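Local coordinates for protein diketoreductase (PDB 4E12) that reduces dicarbonyl compounds with NADH and probably also interconverts (3S)-3-hydroxyacyl-CoA and 3-oxoacyl-CoA, as its relatives do in fatty acid beta-oxidation, at residues A[143-157]-A[179-193]. Sequence-based numbering, arbitrary orientation.
Sequences HFANHVWVNNTAEVM and MVPIELKKEKAGYVL. With SO4 (sulfate ion), chain J.
In the last beta-alpha-beta unit of the NAD-binding domain, strand 153-157 pairs in parallel with strand 180-183, whose chain then runs on through a type II turn at K188-Y191 to reach the predicted catalytic histidine, H143. Five backbone bonds join the strands, from V180 N to N152 O (2.7 Å) through to L184 N on V156 O. At the start of the pairing M179 CB packs on A154 CB (3.7 Å), and the bent chain beyond it brings CE to F144 CD2 (3.9 Å), with SD at the edge of that ring, a Met-aromatic contact.

H143 and Y191 form an offset stack, their planes 2° apart, with H143 CG 3.5 Å from Y191 CE2. With CG opposite the backbone N (chi1 -175°) the imidazole lies flat over the tyrosine; H143 CB also sits over that ring, 3.7 Å from the Y191 centroid, a CH-pi contact. E155, on the strand antiparallel to that of H143, accepts a hydrogen bond at OE1 from H143 ND1, 2.9 Å long and within the imidazole plane. The other oxygen, OE2, is gripped by two backbone amides where helix 193-209 begins: L193 N at 2.8 Å, nearly straight, and V192 N from above the carboxylate plane. A water links OE1 to G190 O. M157 crosses the tyrosine roughly at right angles, CE lying 3.5 Å from Y191 CE1, while Y191 OH bonds to S121 O.

H143 NE2 meets S122, an NAD-binding residue, so the imidazole is held at both nitrogens and over one face. The two amides fix the E155 carboxylate, which as a second-shell group sets the rotation of H143 together with S122.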
ATOM      1  N   HIS A 143     -10.716  18.213  -2.914  1.00 31.08           N
ATOM      2  CA  HIS A 143     -11.109  16.861  -3.255  1.00 29.64           C
ATOM      3  C   HIS A 143     -11.368  16.064  -1.994  1.00 28.49           C
ATOM      4  O   HIS A 143     -10.490  15.924  -1.137  1.00 28.29           O
ATOM      5  CB  HIS A 143     -10.009  16.210  -4.089  1.00 29.78           C
ATOM      6  CG  HIS A 143     -10.357  14.843  -4.602  1.00 29.05           C
ATOM      7  ND1 HIS A 143      -9.657  13.715  -4.234  1.00 36.20           N
ATOM      8  CD2 HIS A 143     -11.330  14.426  -5.447  1.00 28.60           C
ATOM      9  CE1 HIS A 143     -10.185  12.658  -4.832  1.00 33.36           C
ATOM     10  NE2 HIS A 143     -11.201  13.063  -5.573  1.00 33.13           N
ATOM     11  N   PHE A 144     -12.589  15.565  -1.896  1.00 29.41           N
ATOM     12  CA  PHE A 144     -13.071  14.777  -0.761  1.00 30.80           C
ATOM     13  C   PHE A 144     -13.083  13.284  -1.098  1.00 34.16           C
ATOM     14  O   PHE A 144     -12.952  12.891  -2.259  1.00 37.04           O
ATOM     15  CB  PHE A 144     -14.503  15.204  -0.438  1.00 32.48           C
ATOM     16  CG  PHE A 144     -14.622  16.628  -0.002  1.00 33.91           C
ATOM     17  CD1 PHE A 144     -14.601  17.662  -0.935  1.00 33.48           C
ATOM     18  CD2 PHE A 144     -14.755  16.944   1.346  1.00 34.81           C
ATOM     19  CE1 PHE A 144     -14.711  18.992  -0.522  1.00 32.67           C
ATOM     20  CE2 PHE A 144     -14.866  18.257   1.758  1.00 31.55           C
ATOM     21  CZ  PHE A 144     -14.844  19.282   0.828  1.00 34.57           C
ATOM     22  N   ALA A 145     -13.288  12.454  -0.077  1.00 35.61           N
ATOM     23  CA  ALA A 145     -13.371  11.012  -0.261  1.00 32.60           C
ATOM     24  C   ALA A 145     -14.751  10.535   0.173  1.00 35.74           C
ATOM     25  O   ALA A 145     -15.315  11.073   1.128  1.00 39.68           O
ATOM     26  CB  ALA A 145     -12.307  10.330   0.586  1.00 34.89           C
ATOM     27  N   ASN A 146     -15.291   9.520  -0.493  1.00 39.04           N
ATOM     28  CA  ASN A 146     -16.636   9.038  -0.154  1.00 37.91           C
ATOM     29  C   ASN A 146     -16.710   8.727   1.361  1.00 41.63           C
ATOM     30  O   ASN A 146     -15.769   8.174   1.942  1.00 34.97           O
ATOM     31  CB  ASN A 146     -16.973   7.799  -0.986  1.00 46.67           C
ATOM     32  CG  ASN A 146     -18.448   7.452  -0.945  1.00 49.00           C
ATOM     33  OD1 ASN A 146     -19.288   8.283  -0.589  1.00 38.52           O
ATOM     34  ND2 ASN A 146     -18.771   6.214  -1.299  1.00 45.56           N
ATOM     35  N   HIS A 147     -17.830   9.094   1.989  1.00 39.59           N
ATOM     36  CA  HIS A 147     -17.995   9.017   3.443  1.00 42.13           C
ATOM     37  C   HIS A 147     -17.105  10.031   4.152  1.00 39.95           C
ATOM     38  O   HIS A 147     -16.262   9.669   4.978  1.00 43.64           O
ATOM     39  CB  HIS A 147     -17.750   7.595   3.956  1.00 46.09           C
ATOM     40  CG  HIS A 147     -18.749   6.600   3.453  1.00 42.09           C
ATOM     41  ND1 HIS A 147     -19.050   5.437   4.129  1.00 51.20           N
ATOM     42  CD2 HIS A 147     -19.519   6.596   2.338  1.00 47.09           C
ATOM     43  CE1 HIS A 147     -19.958   4.760   3.451  1.00 48.46           C
ATOM     44  NE2 HIS A 147     -20.261   5.442   2.361  1.00 51.72           N
ATOM     45  N   VAL A 148     -17.329  11.304   3.836  1.00 39.31           N
ATOM     46  CA  VAL A 148     -16.472  12.397   4.282  1.00 37.02           C
ATOM     47  C   VAL A 148     -16.439  12.542   5.799  1.00 38.38           C
ATOM     48  O   VAL A 148     -15.469  13.067   6.342  1.00 37.29           O
ATOM     49  CB  VAL A 148     -16.897  13.759   3.671  1.00 35.96           C
ATOM     50  CG1 VAL A 148     -16.926  13.682   2.151  1.00 36.12           C
ATOM     51  CG2 VAL A 148     -18.243  14.200   4.235  1.00 38.07           C
ATOM     52  N   TRP A 149     -17.492  12.104   6.483  1.00 42.88           N
ATOM     53  CA  TRP A 149     -17.538  12.245   7.933  1.00 45.67           C
ATOM     54  C   TRP A 149     -16.499  11.340   8.595  1.00 55.02           C
ATOM     55  O   TRP A 149     -16.019  11.640   9.691  1.00 62.60           O
ATOM     56  CB  TRP A 149     -18.940  11.934   8.486  1.00 42.39           C
ATOM     57  CG  TRP A 149     -19.386  10.542   8.192  1.00 36.89           C
ATOM     58  CD1 TRP A 149     -19.159   9.420   8.947  1.00 33.54           C
ATOM     59  CD2 TRP A 149     -20.127  10.114   7.049  1.00 40.42           C
ATOM     60  NE1 TRP A 149     -19.710   8.321   8.335  1.00 40.97           N
ATOM     61  CE2 TRP A 149     -20.308   8.715   7.166  1.00 37.98           C
ATOM     62  CE3 TRP A 149     -20.650  10.773   5.929  1.00 41.28           C
ATOM     63  CZ2 TRP A 149     -20.989   7.962   6.198  1.00 40.68           C
ATOM     64  CZ3 TRP A 149     -21.327  10.025   4.968  1.00 37.19           C
ATOM     65  CH2 TRP A 149     -21.490   8.635   5.110  1.00 38.10           C
ATOM     66  N   VAL A 150     -16.150  10.240   7.925  1.00 51.05           N
ATOM     67  CA  VAL A 150     -15.189   9.274   8.466  1.00 46.07           C
ATOM     68  C   VAL A 150     -13.848   9.293   7.710  1.00 50.21           C
ATOM     69  O   VAL A 150     -12.778   9.380   8.324  1.00 47.45           O
ATOM     70  CB  VAL A 150     -15.792   7.843   8.517  1.00 46.65           C
ATOM     71  CG1 VAL A 150     -16.254   7.402   7.136  1.00 50.78           C
ATOM     72  CG2 VAL A 150     -14.782   6.868   9.085  1.00 60.76           C
ATOM     73  N   ASN A 151     -13.899   9.233   6.385  1.00 48.79           N
ATOM     74  CA  ASN A 151     -12.687   9.376   5.576  1.00 40.39           C
ATOM     75  C   ASN A 151     -12.540  10.857   5.302  1.00 43.15           C
ATOM     76  O   ASN A 151     -12.899  11.341   4.224  1.00 40.32           O
ATOM     77  CB  ASN A 151     -12.855   8.616   4.266  1.00 54.39           C
ATOM     78  CG  ASN A 151     -13.178   7.158   4.491  1.00 60.86           C
ATOM     79  OD1 ASN A 151     -12.664   6.537   5.427  1.00 58.32           O
ATOM     80  ND2 ASN A 151     -14.055   6.606   3.657  1.00 48.09           N
ATOM     81  N   ASN A 152     -12.035  11.575   6.298  1.00 41.07           N
ATOM     82  CA  ASN A 152     -12.125  13.027   6.315  1.00 41.42           C
ATOM     83  C   ASN A 152     -10.890  13.759   5.797  1.00 36.41           C
ATOM     84  O   ASN A 152     -10.481  14.770   6.367  1.00 36.67           O
ATOM     85  CB  ASN A 152     -12.491  13.534   7.710  1.00 36.22           C
ATOM     86  CG  ASN A 152     -11.471  13.143   8.757  1.00 40.88           C
ATOM     87  OD1 ASN A 152     -10.869  12.067   8.695  1.00 45.58           O
ATOM     88  ND2 ASN A 152     -11.262  14.016   9.718  1.00 43.06           N
ATOM     89  N   THR A 153     -10.287  13.273   4.721  1.00 31.94           N
ATOM     90  CA  THR A 153      -9.247  14.054   4.066  1.00 35.27           C
ATOM     91  C   THR A 153      -9.856  15.014   3.052  1.00 33.56           C
ATOM     92  O   THR A 153     -10.894  14.725   2.449  1.00 33.65           O
ATOM     93  CB  THR A 153      -8.222  13.171   3.354  1.00 36.13           C
ATOM     94  OG1 THR A 153      -8.894  12.316   2.422  1.00 35.98           O
ATOM     95  CG2 THR A 153      -7.448  12.339   4.364  1.00 39.86           C
ATOM     96  N   ALA A 154      -9.227  16.173   2.908  1.00 32.65           N
ATOM     97  CA  ALA A 154      -9.574  17.129   1.866  1.00 32.22           C
ATOM     98  C   ALA A 154      -8.278  17.500   1.172  1.00 31.71           C
ATOM     99  O   ALA A 154      -7.440  18.220   1.724  1.00 28.75           O
ATOM    100  CB  ALA A 154     -10.258  18.365   2.449  1.00 30.90           C
ATOM    101  N   GLU A 155      -8.091  16.962  -0.028  1.00 27.22           N
ATOM    102  CA  GLU A 155      -6.898  17.227  -0.811  1.00 30.81           C
ATOM    103  C   GLU A 155      -7.025  18.529  -1.559  1.00 34.22           C
ATOM    104  O   GLU A 155      -7.896  18.672  -2.423  1.00 35.42           O
ATOM    105  CB  GLU A 155      -6.653  16.087  -1.791  1.00 28.39           C
ATOM    106  CG  GLU A 155      -6.281  14.797  -1.062  1.00 34.50           C
ATOM    107  CD  GLU A 155      -6.219  13.576  -1.971  1.00 36.04           C
ATOM    108  OE1 GLU A 155      -7.205  13.306  -2.683  1.00 42.40           O
ATOM    109  OE2 GLU A 155      -5.181  12.883  -1.968  1.00 32.31           O
ATOM    110  N   VAL A 156      -6.145  19.463  -1.220  1.00 34.17           N
ATOM    111  CA  VAL A 156      -6.171  20.810  -1.771  1.00 31.69           C
ATOM    112  C   VAL A 156      -5.112  20.930  -2.849  1.00 29.66           C
ATOM    113  O   VAL A 156      -3.933  20.666  -2.607  1.00 34.66           O
ATOM    114  CB  VAL A 156      -5.880  21.868  -0.688  1.00 29.69           C
ATOM    115  CG1 VAL A 156      -5.955  23.277  -1.290  1.00 26.04           C
ATOM    116  CG2 VAL A 156      -6.872  21.724   0.465  1.00 30.68           C
ATOM    117  N   MET A 157      -5.524  21.333  -4.043  1.00 36.05           N
ATOM    118  CA  MET A 157      -4.605  21.346  -5.165  1.00 30.67           C
ATOM    119  C   MET A 157      -4.990  22.449  -6.144  1.00 37.51           C
ATOM    120  O   MET A 157      -6.044  22.377  -6.782  1.00 36.95           O
ATOM    121  CB  MET A 157      -4.669  19.980  -5.857  1.00 31.18           C
ATOM    122  CG  MET A 157      -3.639  19.724  -6.933  1.00 29.48           C
ATOM    123  SD  MET A 157      -3.837  18.079  -7.648  1.00 33.15           S
ATOM    124  CE  MET A 157      -5.208  18.387  -8.755  1.00 28.85           C
ATOM    125  N   MET A 179     -12.163  18.553   8.290  1.00 36.30           N
ATOM    126  CA  MET A 179     -11.379  17.680   7.420  1.00 37.82           C
ATOM    127  C   MET A 179      -9.913  17.794   7.799  1.00 36.40           C
ATOM    128  O   MET A 179      -9.511  18.773   8.427  1.00 34.49           O
ATOM    129  CB  MET A 179     -11.518  18.120   5.962  1.00 34.92           C
ATOM    130  CG  MET A 179     -12.948  18.256   5.482  1.00 38.69           C
ATOM    131  SD  MET A 179     -13.928  16.758   5.629  1.00 41.69           S
ATOM    132  CE  MET A 179     -13.037  15.670   4.574  1.00 31.75           C
ATOM    133  N   VAL A 180      -9.116  16.800   7.414  1.00 32.50           N
ATOM    134  CA  VAL A 180      -7.669  16.916   7.510  1.00 33.51           C
ATOM    135  C   VAL A 180      -7.194  17.413   6.158  1.00 32.70           C
ATOM    136  O   VAL A 180      -7.303  16.691   5.168  1.00 31.84           O
ATOM    137  CB  VAL A 180      -7.026  15.551   7.762  1.00 35.06           C
ATOM    138  CG1 VAL A 180      -5.505  15.671   7.715  1.00 33.59           C
ATOM    139  CG2 VAL A 180      -7.477  15.006   9.110  1.00 38.54           C
ATOM    140  N   PRO A 181      -6.683  18.655   6.086  1.00 34.97           N
ATOM    141  CA  PRO A 181      -6.217  19.181   4.804  1.00 32.76           C
ATOM    142  C   PRO A 181      -4.965  18.459   4.355  1.00 34.59           C
ATOM    143  O   PRO A 181      -3.989  18.342   5.096  1.00 32.35           O
ATOM    144  CB  PRO A 181      -5.859  20.629   5.126  1.00 33.57           C
ATOM    145  CG  PRO A 181      -6.636  20.942   6.331  1.00 36.62           C
ATOM    146  CD  PRO A 181      -6.652  19.689   7.128  1.00 31.74           C
ATOM    147  N   ILE A 182      -5.001  17.961   3.134  1.00 30.40           N
ATOM    148  CA  ILE A 182      -3.843  17.316   2.551  1.00 29.82           C
ATOM    149  C   ILE A 182      -3.360  18.302   1.526  1.00 28.50           C
ATOM    150  O   ILE A 182      -4.021  18.513   0.502  1.00 27.23           O
ATOM    151  CB  ILE A 182      -4.246  15.988   1.887  1.00 28.62           C
ATOM    152  CG1 ILE A 182      -4.820  15.037   2.942  1.00 34.56           C
ATOM    153  CG2 ILE A 182      -3.070  15.372   1.122  1.00 26.17           C
ATOM    154  CD1 ILE A 182      -3.876  14.757   4.063  1.00 35.45           C
ATOM    155  N   GLU A 183      -2.228  18.947   1.808  1.00 30.90           N
ATOM    156  CA  GLU A 183      -1.794  20.068   0.981  1.00 31.36           C
ATOM    157  C   GLU A 183      -0.843  19.658  -0.144  1.00 37.16           C
ATOM    158  O   GLU A 183       0.305  19.276   0.105  1.00 37.21           O
ATOM    159  CB  GLU A 183      -1.195  21.179   1.863  1.00 34.15           C
ATOM    160  CG  GLU A 183      -2.188  21.751   2.881  1.00 37.19           C
ATOM    161  CD  GLU A 183      -1.596  22.829   3.794  1.00 44.54           C
ATOM    162  OE1 GLU A 183      -0.949  23.769   3.292  1.00 44.95           O
ATOM    163  OE2 GLU A 183      -1.776  22.732   5.023  1.00 53.37           O
ATOM    164  N   LEU A 184      -1.331  19.710  -1.387  1.00 30.19           N
ATOM    165  CA  LEU A 184      -0.465  19.475  -2.526  1.00 37.45           C
ATOM    166  C   LEU A 184       0.119  20.787  -3.005  1.00 36.42           C
ATOM    167  O   LEU A 184      -0.531  21.831  -2.903  1.00 30.13           O
ATOM    168  CB  LEU A 184      -1.178  18.763  -3.671  1.00 33.64           C
ATOM    169  CG  LEU A 184      -1.624  17.317  -3.469  1.00 34.57           C
ATOM    170  CD1 LEU A 184      -2.817  17.222  -2.528  1.00 34.40           C
ATOM    171  CD2 LEU A 184      -1.993  16.769  -4.834  1.00 31.60           C
ATOM    172  N   LYS A 185       1.346  20.718  -3.521  1.00 35.92           N
ATOM    173  CA  LYS A 185       2.125  21.904  -3.858  1.00 39.76           C
ATOM    174  C   LYS A 185       2.127  22.163  -5.364  1.00 37.29           C
ATOM    175  O   LYS A 185       2.428  23.270  -5.817  1.00 41.81           O
ATOM    176  CB  LYS A 185       3.557  21.764  -3.308  1.00 39.11           C
ATOM    177  CG  LYS A 185       3.591  21.682  -1.780  1.00 42.90           C
ATOM    178  CD  LYS A 185       4.953  21.299  -1.222  1.00 48.54           C
ATOM    179  CE  LYS A 185       4.893  21.217   0.306  1.00 51.30           C
ATOM    180  NZ  LYS A 185       6.185  20.796   0.920  1.00 87.93           N
ATOM    181  N   LYS A 186       1.774  21.138  -6.131  1.00 38.42           N
ATOM    182  CA  LYS A 186       1.695  21.223  -7.578  1.00 39.58           C
ATOM    183  C   LYS A 186       0.587  20.285  -8.035  1.00 43.07           C
ATOM    184  O   LYS A 186       0.223  19.354  -7.314  1.00 40.44           O
ATOM    185  CB  LYS A 186       2.994  20.729  -8.225  1.00 44.49           C
ATOM    186  CG  LYS A 186       4.246  21.506  -7.900  1.00 56.40           C
ATOM    187  CD  LYS A 186       5.413  20.964  -8.720  1.00 60.56           C
ATOM    188  CE  LYS A 186       6.704  21.720  -8.440  1.00 82.80           C
ATOM    189  NZ  LYS A 186       7.847  21.198  -9.244  1.00 78.94           N
ATOM    190  N   GLU A 187       0.062  20.501  -9.231  1.00 39.90           N
ATOM    191  CA  GLU A 187      -0.925  19.565  -9.754  1.00 38.39           C
ATOM    192  C   GLU A 187      -0.376  18.163  -9.923  1.00 37.00           C
ATOM    193  O   GLU A 187       0.797  17.960 -10.253  1.00 38.44           O
ATOM    194  CB  GLU A 187      -1.491  20.011 -11.086  1.00 42.26           C
ATOM    195  CG  GLU A 187      -2.446  21.151 -11.022  1.00 49.74           C
ATOM    196  CD  GLU A 187      -3.132  21.317 -12.346  1.00 51.20           C
ATOM    197  OE1 GLU A 187      -2.426  21.287 -13.378  1.00 54.34           O
ATOM    198  OE2 GLU A 187      -4.371  21.435 -12.361  1.00 45.28           O
ATOM    199  N   LYS A 188      -1.260  17.205  -9.715  1.00 36.61           N
ATOM    200  CA  LYS A 188      -0.967  15.802  -9.897  1.00 37.08           C
ATOM    201  C   LYS A 188      -2.288  15.081 -10.112  1.00 32.80           C
ATOM    202  O   LYS A 188      -3.183  15.139  -9.264  1.00 30.42           O
ATOM    203  CB  LYS A 188      -0.254  15.251  -8.653  1.00 34.39           C
ATOM    204  CG  LYS A 188       0.026  13.749  -8.683  1.00 36.46           C
ATOM    205  CD  LYS A 188       1.067  13.359  -9.728  1.00 34.10           C
ATOM    206  CE  LYS A 188       1.226  11.854  -9.809  1.00 34.61           C
ATOM    207  NZ  LYS A 188      -0.004  11.220 -10.353  1.00 42.92           N
ATOM    208  N   ALA A 189      -2.425  14.415 -11.250  1.00 35.55           N
ATOM    209  CA  ALA A 189      -3.620  13.630 -11.492  1.00 34.12           C
ATOM    210  C   ALA A 189      -3.710  12.550 -10.430  1.00 33.59           C
ATOM    211  O   ALA A 189      -2.719  11.879 -10.135  1.00 36.32           O
ATOM    212  CB  ALA A 189      -3.573  12.995 -12.869  1.00 32.79           C
ATOM    213  N   GLY A 190      -4.906  12.377  -9.884  1.00 34.55           N
ATOM    214  CA  GLY A 190      -5.110  11.444  -8.789  1.00 35.28           C
ATOM    215  C   GLY A 190      -4.677  11.989  -7.439  1.00 32.64           C
ATOM    216  O   GLY A 190      -4.685  11.265  -6.442  1.00 40.30           O
ATOM    217  N   TYR A 191      -4.305  13.263  -7.389  1.00 32.98           N
ATOM    218  CA  TYR A 191      -3.904  13.885  -6.123  1.00 27.66           C
ATOM    219  C   TYR A 191      -2.854  12.994  -5.444  1.00 29.40           C
ATOM    220  O   TYR A 191      -1.971  12.444  -6.117  1.00 27.99           O
ATOM    221  CB  TYR A 191      -5.143  14.095  -5.212  1.00 29.01           C
ATOM    222  CG  TYR A 191      -6.245  14.913  -5.877  1.00 29.50           C
ATOM    223  CD1 TYR A 191      -6.340  16.284  -5.672  1.00 31.75           C
ATOM    224  CD2 TYR A 191      -7.183  14.311  -6.710  1.00 33.62           C
ATOM    225  CE1 TYR A 191      -7.357  17.052  -6.285  1.00 33.69           C
ATOM    226  CE2 TYR A 191      -8.199  15.068  -7.332  1.00 32.38           C
ATOM    227  CZ  TYR A 191      -8.275  16.434  -7.110  1.00 34.87           C
ATOM    228  OH  TYR A 191      -9.269  17.187  -7.712  1.00 32.99           O
ATOM    229  N   VAL A 192      -2.974  12.830  -4.129  1.00 29.25           N
ATOM    230  CA  VAL A 192      -2.079  11.977  -3.351  1.00 30.63           C
ATOM    231  C   VAL A 192      -2.643  10.568  -3.140  1.00 27.74           C
ATOM    232  O   VAL A 192      -2.007   9.578  -3.506  1.00 29.18           O
ATOM    233  CB  VAL A 192      -1.727  12.600  -1.971  1.00 27.77           C
ATOM    234  CG1 VAL A 192      -0.905  11.621  -1.150  1.00 28.55           C
ATOM    235  CG2 VAL A 192      -0.930  13.896  -2.162  1.00 30.60           C
ATOM    236  N   LEU A 193      -3.829  10.461  -2.546  1.00 28.00           N
ATOM    237  CA  LEU A 193      -4.329   9.131  -2.172  1.00 27.49           C
ATOM    238  C   LEU A 193      -4.446   8.153  -3.345  1.00 29.23           C
ATOM    239  O   LEU A 193      -3.949   7.024  -3.274  1.00 26.66           O
ATOM    240  CB  LEU A 193      -5.673   9.236  -1.457  1.00 29.36           C
ATOM    241  CG  LEU A 193      -6.268   7.881  -1.094  1.00 30.27           C
ATOM    242  CD1 LEU A 193      -5.317   7.052  -0.222  1.00 31.14           C
ATOM    243  CD2 LEU A 193      -7.600   8.105  -0.416  1.00 31.47           C
TER
HETATM  244  S   SO4 J 409     -22.512   5.357  -0.771  1.00195.06           S
HETATM  245  O1  SO4 J 409     -21.940   6.564  -0.143  1.00 60.48           O
HETATM  246  O2  SO4 J 409     -23.940   5.602  -1.072  1.00 75.02           O
HETATM  247  O3  SO4 J 409     -22.377   4.218   0.162  1.00 67.22           O
HETATM  248  O4  SO4 J 409     -21.786   5.058  -2.026  1.00 59.69           O
HETATM  249  O   HOH W   1      -6.789  10.955  -4.384  1.00 30.50           O